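Local atomic coordinates of intimin adherence protein (Escherichia coli O157:H7, PDB entry 3NCX), a protein that probably mediates intimate attachment of the bacterium to host cells by binding the translocated receptor Tir through its C-terminal lectin-like domain. Residues S142-I150 with S162-Q170. The protein carries 1 engineered substitution. Sequence-based numbering, arbitrary orientation.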
loop_
_atom_site.group_PDB
_atom_site.type_symbol
_atom_site.label_atom_id
_atom_site.label_comp_id
_atom_site.label_asym_id
_atom_site.label_seq_id
_atom_site.Cartn_x
_atom_site.Cartn_y
_atom_site.Cartn_z
ATOM N N SER A 142 -6.241 5.615 -12.580
ATOM C CA SER A 142 -7.338 6.233 -13.320
ATOM C C SER A 142 -8.083 7.295 -12.513
ATOM O O SER A 142 -8.531 8.301 -13.063
ATOM C CB SER A 142 -8.322 5.171 -13.821
ATOM O OG SER A 142 -9.083 4.631 -12.755
ATOM N N MET A 143 -8.211 7.068 -11.211
ATOM C CA MET A 143 -8.998 7.951 -10.354
ATOM C C MET A 143 -8.280 9.258 -10.041
ATOM O O MET A 143 -7.055 9.292 -9.913
ATOM C CB MET A 143 -9.365 7.234 -9.056
ATOM C CG MET A 143 -10.168 5.966 -9.270
ATOM S SD MET A 143 -9.892 4.758 -7.965
ATOM C CE MET A 143 -10.886 3.391 -8.557
ATOM N N ASN A 144 -9.055 10.331 -9.923
ATOM C CA ASN A 144 -8.526 11.636 -9.543
ATOM C C ASN A 144 -8.835 11.942 -8.085
ATOM O O ASN A 144 -8.158 12.750 -7.448
ATOM C CB ASN A 144 -9.111 12.734 -10.433
ATOM C CG ASN A 144 -8.680 12.604 -11.878
ATOM O OD1 ASN A 144 -7.522 12.303 -12.169
ATOM N ND2 ASN A 144 -9.613 12.832 -12.796
ATOM N N SER A 145 -9.866 11.287 -7.565
ATOM C CA SER A 145 -10.301 11.497 -6.191
ATOM C C SER A 145 -10.773 10.194 -5.559
ATOM O O SER A 145 -11.456 9.397 -6.198
ATOM C CB SER A 145 -11.430 12.527 -6.151
ATOM O OG SER A 145 -12.074 12.535 -4.889
ATOM N N ILE A 146 -10.398 9.982 -4.302
ATOM C CA ILE A 146 -10.875 8.830 -3.550
ATOM C C ILE A 146 -11.351 9.263 -2.169
ATOM O O ILE A 146 -10.602 9.200 -1.192
ATOM C CB ILE A 146 -9.789 7.745 -3.398
ATOM C CG1 ILE A 146 -9.245 7.328 -4.764
ATOM C CG2 ILE A 146 -10.349 6.533 -2.666
ATOM C CD1 ILE A 146 -8.203 6.237 -4.691
ATOM N N THR A 147 -12.600 9.712 -2.096
ATOM C CA THR A 147 -13.198 10.109 -0.828
ATOM C C THR A 147 -13.563 8.865 -0.026
ATOM O O THR A 147 -14.212 7.952 -0.541
ATOM C CB THR A 147 -14.458 10.979 -1.040
ATOM O OG1 THR A 147 -14.107 12.171 -1.755
ATOM C CG2 THR A 147 -15.069 11.364 0.294
ATOM N N ALA A 148 -13.142 8.830 1.234
ATOM C CA ALA A 148 -13.371 7.664 2.080
ATOM C C ALA A 148 -14.184 8.003 3.327
ATOM O O ALA A 148 -13.985 9.049 3.945
ATOM C CB ALA A 148 -12.042 7.031 2.471
ATOM N N TRP A 149 -15.103 7.113 3.694
ATOM C CA TRP A 149 -15.888 7.291 4.910
ATOM C C TRP A 149 -15.012 7.162 6.149
ATOM O O TRP A 149 -14.103 6.336 6.195
ATOM C CB TRP A 149 -17.016 6.255 4.993
ATOM C CG TRP A 149 -18.177 6.508 4.078
ATOM C CD1 TRP A 149 -18.557 5.750 3.005
ATOM C CD2 TRP A 149 -19.118 7.585 4.160
ATOM N NE1 TRP A 149 -19.673 6.291 2.416
ATOM C CE2 TRP A 149 -20.038 7.418 3.104
ATOM C CE3 TRP A 149 -19.270 8.676 5.022
ATOM C CZ2 TRP A 149 -21.094 8.303 2.885
ATOM C CZ3 TRP A 149 -20.321 9.552 4.805
ATOM C CH2 TRP A 149 -21.219 9.360 3.744
ATOM N N ILE A 150 -15.285 7.989 7.153
ATOM C CA ILE A 150 -14.701 7.807 8.475
ATOM C C ILE A 150 -15.812 7.303 9.388
ATOM O O ILE A 150 -16.967 7.695 9.228
ATOM C CB ILE A 150 -14.112 9.122 9.044
ATOM C CG1 ILE A 150 -12.736 9.412 8.442
ATOM C CG2 ILE A 150 -13.974 9.039 10.556
ATOM C CD1 ILE A 150 -12.757 9.765 6.981
ATOM N N SER A 162 -21.412 12.064 8.619
ATOM C CA SER A 162 -20.129 11.464 8.930
ATOM C C SER A 162 -19.051 12.140 8.099
ATOM O O SER A 162 -19.228 12.358 6.902
ATOM C CB SER A 162 -20.158 9.963 8.644
ATOM O OG SER A 162 -18.983 9.334 9.120
ATOM N N SER A 163 -17.938 12.479 8.739
ATOM C CA SER A 163 -16.838 13.141 8.052
ATOM C C SER A 163 -16.127 12.193 7.086
ATOM O O SER A 163 -16.264 10.974 7.183
ATOM C CB SER A 163 -15.850 13.712 9.066
ATOM O OG SER A 163 -15.464 12.724 10.002
ATOM N N THR A 164 -15.372 12.764 6.151
ATOM C CA THR A 164 -14.660 11.977 5.151
ATOM C C THR A 164 -13.239 12.485 4.937
ATOM O O THR A 164 -12.906 13.610 5.303
ATOM C CB THR A 164 -15.387 11.990 3.791
ATOM O OG1 THR A 164 -15.486 13.337 3.311
ATOM C CG2 THR A 164 -16.780 11.394 3.917
ATOM N N TYR A 165 -12.407 11.642 4.336
ATOM C CA TYR A 165 -11.035 12.008 4.007
ATOM C C TYR A 165 -10.657 11.437 2.643
ATOM O O TYR A 165 -10.942 10.278 2.345
ATOM C CB TYR A 165 -10.069 11.502 5.080
ATOM C CG TYR A 165 -8.617 11.810 4.786
ATOM C CD1 TYR A 165 -8.098 13.077 5.015
ATOM C CD2 TYR A 165 -7.764 10.833 4.284
ATOM C CE1 TYR A 165 -6.772 13.367 4.749
ATOM C CE2 TYR A 165 -6.437 11.113 4.016
ATOM C CZ TYR A 165 -5.946 12.383 4.250
ATOM O OH TYR A 165 -4.625 12.672 3.986
ATOM N N ASN A 166 -10.016 12.256 1.816
ATOM C CA ASN A 166 -9.648 11.842 0.467
ATOM C C ASN A 166 -8.214 11.319 0.395
ATOM O O ASN A 166 -7.267 12.028 0.736
ATOM C CB ASN A 166 -9.849 13.000 -0.508
ATOM C CG ASN A 166 -9.824 12.558 -1.957
ATOM O OD1 ASN A 166 -9.001 11.735 -2.358
ATOM N ND2 ASN A 166 -10.736 13.103 -2.752
ATOM N N LEU A 167 -8.061 10.077 -0.058
ATOM C CA LEU A 167 -6.760 9.412 -0.079
ATOM C C LEU A 167 -5.825 9.935 -1.169
ATOM O O LEU A 167 -4.676 9.502 -1.268
ATOM C CB LEU A 167 -6.940 7.900 -0.220
ATOM C CG LEU A 167 -7.608 7.210 0.970
ATOM C CD1 LEU A 167 -7.907 5.753 0.655
ATOM C CD2 LEU A 167 -6.731 7.326 2.208
ATOM N N ILE A 168 -6.318 10.861 -1.983
ATOM C CA ILE A 168 -5.494 11.486 -3.011
ATOM C C ILE A 168 -5.270 12.963 -2.720
ATOM O O ILE A 168 -4.159 13.471 -2.867
ATOM C CB ILE A 168 -6.126 11.360 -4.407
ATOM C CG1 ILE A 168 -6.129 9.903 -4.869
ATOM C CG2 ILE A 168 -5.374 12.223 -5.408
ATOM C CD1 ILE A 168 -6.768 9.706 -6.227
ATOM N N THR A 169 -6.329 13.645 -2.300
ATOM C CA THR A 169 -6.294 15.095 -2.141
ATOM C C THR A 169 -6.081 15.550 -0.697
ATOM O O THR A 169 -5.889 16.739 -0.442
ATOM C CB THR A 169 -7.583 15.742 -2.681
ATOM O OG1 THR A 169 -8.690 15.361 -1.856
ATOM C CG2 THR A 169 -7.846 15.299 -4.112
ATOM N N GLN A 170 -6.114 14.605 0.240
ATOM C CA GLN A 170 -5.969 14.915 1.665
ATOM C C GLN A 170 -7.136 15.758 2.172
ATOM O O GLN A 170 -7.131 16.215 3.315
ATOM C CB GLN A 170 -4.657 15.656 1.941
ATOM C CG GLN A 170 -3.409 14.988 1.396
ATOM C CD GLN A 170 -2.161 15.815 1.647
ATOM O OE1 GLN A 170 -1.774 16.042 2.792
ATOM N NE2 GLN A 170 -1.531 16.277 0.573
#
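The amide of Asn166 meets Ser145 and Ile146 with both its arms. Asn166 ND2 donates to Ser145 OG at 2.6 Å, a bent bond, while Asn166 OD1 takes Ile146 N at 3.0 Å from above its carbonyl plane. Asn166 OD1 also accepts from Ile168 N at 2.8 Å, two residues after the asparagine, which makes an Asx turn just where strand 161-166 ends. With CG of Asn166 anti to its backbone N (chi1 -166°), the amide reaches Ser145 and Ile146, and its two arms fix its rotation.

From there the backbones run antiparallel. Leu167 N donates to Ile146 O, Ala148 and Tyr165 form a hydrogen-bonded pair with bonds both ways, and Ile150 N reaches Ser163 O. Thr147, Trp149, Thr164 and Asn166 put their side chains on one face of the sheet: Thr147 CG2 rests on Thr164 CB at 3.6 Å, and Thr164 CG2 lies obliquely to the indole, 3.8 Å from Trp149 CE3. The carbonyl oxygen of Ser162 meets the benzo edge of the indole almost level with the ring, closest to CZ3. Trp149 NE1 bonds to Ala104 O, and the ring of Tyr106 packs edge-to-face with the indole.

Ala148 and Tyr165 occupy the other face, where Ile150 CD1 meets Tyr165 CB at 3.7 Å and Leu124 of helix 121-131 touches both Ile150 and Tyr165. Near the turn, Ile168 CD1 touches Ile146 CG1, the two side chains crossing at about a right angle.

Within the lectin-like domain, 147-149 is an outer strand of a three-stranded antiparallel sheet and 161-166 the middle one. The buried Asn166 amide, its oxygen gripped by two N-H groups and its nitrogen bonded to Ser145 OG, ties the loop before 147-149 to the turn after 161-166.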